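Salicylaldehyde dehydrogenase NahF (PDB 4JZ6) oxidises salicylaldehyde to salicylate, probably with NAD+ as the electron acceptor, in naphthalene degradation, and accepts a broad range of other aldehydes. Local coordinates at the interface of chains A and B. Numbering follows the deposited sequence. Chains: chain A/B, Salicylaldehyde dehydrogenase NahF.

The interface of chains A and B. Residues chain A 466-467, 473; chain B 239, 485-486.
In the deposited aldehyde dehydrogenase dimer, the backbone carbonyl O of B:Leu486 meets A:Arg473 through a water: NH2 of the guanidinium lies 3.2 Å from water 1 along a bent N-H, and the water sits 2.9 Å from B:Leu486 O. The same carbonyl oxygen stands at the edge of the guanidinium in its plane, 3.1 Å from A:Arg473 NH2, yet the N-H points away and no direct hydrogen bond forms. Bends at chi2 (113°) and chi3 (-71°) turn the arginine chain so that NH2 faces the strand. That strand, B 485-491, runs along the partner subunit, and its two-fold twin does the same; strands near the C-terminus commonly join subunits in the family.

One residue back, the B:Glu485 carboxylate comes up against the methyl of A:Thr466, whose side chain crosses it at about a right angle, CG2 lying 3.7 Å from CD. With chi1 at 70°, A:Thr466 keeps CG2 anti to its own carbonyl carbon and OG1 away from the carboxylate. The acid's polar partner is within its own chain: OE2 makes a salt bridge to B:Arg239 NH2 at 3.1 Å, which probably steadies both groups. B:Arg239 NH2 also packs 4.1 Å from A:Lys467 CG. The extended lysine chain carries NZ onward, 6.0 Å from B:Arg239 NH2; any repulsion between these like charges is probably eased by B:Glu485. The patch centre lies about 10 Å from A:Glu267, the general base in this family.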
# COMPACT_ATOMS: atom_id res chain seq x y z
N THR A 466 -7.88 -1.51 9.65
CA THR A 466 -6.60 -0.95 10.07
C THR A 466 -5.88 -1.99 10.91
O THR A 466 -6.45 -3.04 11.23
CB THR A 466 -6.79 0.31 10.94
OG1 THR A 466 -7.34 -0.07 12.21
CG2 THR A 466 -7.73 1.28 10.27
N LYS A 467 -4.64 -1.70 11.28
CA LYS A 467 -3.86 -2.59 12.15
C LYS A 467 -3.73 -4.00 11.58
O LYS A 467 -3.48 -4.18 10.40
CB LYS A 467 -4.47 -2.66 13.55
CG LYS A 467 -4.68 -1.32 14.21
CD LYS A 467 -5.25 -1.53 15.60
CE LYS A 467 -6.04 -0.32 16.07
NZ LYS A 467 -6.73 -0.61 17.35
N ARG A 473 -7.79 -1.74 0.12
CA ARG A 473 -9.25 -1.66 0.15
C ARG A 473 -9.94 -2.24 -1.09
O ARG A 473 -9.56 -1.95 -2.22
CB ARG A 473 -9.66 -0.19 0.35
CG ARG A 473 -10.79 0.00 1.34
CD ARG A 473 -10.34 0.74 2.60
NE ARG A 473 -9.49 -0.07 3.46
CZ ARG A 473 -9.14 0.24 4.70
NH1 ARG A 473 -8.35 -0.56 5.39
NH2 ARG A 473 -9.58 1.36 5.26
N ARG B 239 2.62 3.68 13.39
CA ARG B 239 1.49 3.11 12.66
C ARG B 239 1.79 2.82 11.20
O ARG B 239 1.40 1.77 10.68
CB ARG B 239 0.27 4.02 12.78
CG ARG B 239 -0.27 4.15 14.19
CD ARG B 239 -0.93 2.85 14.65
NE ARG B 239 -1.99 2.44 13.73
CZ ARG B 239 -3.24 2.92 13.77
NH1 ARG B 239 -3.58 3.83 14.68
NH2 ARG B 239 -4.14 2.49 12.90
N GLU B 485 -6.53 7.62 7.62
CA GLU B 485 -7.40 6.47 7.75
C GLU B 485 -8.63 6.78 6.92
O GLU B 485 -9.20 7.87 7.05
CB GLU B 485 -7.83 6.24 9.20
CG GLU B 485 -6.71 5.85 10.16
CD GLU B 485 -6.05 4.53 9.79
OE1 GLU B 485 -6.53 3.84 8.86
OE2 GLU B 485 -5.03 4.19 10.45
N LEU B 486 -9.02 5.85 6.06
CA LEU B 486 -10.27 5.96 5.33
C LEU B 486 -11.31 5.12 6.05
O LEU B 486 -11.18 3.90 6.15
CB LEU B 486 -10.13 5.51 3.88
CG LEU B 486 -11.42 5.55 3.05
CD1 LEU B 486 -11.88 6.98 2.84
CD2 LEU B 486 -11.22 4.84 1.72
O HOH W 1 -12.49 2.08 4.23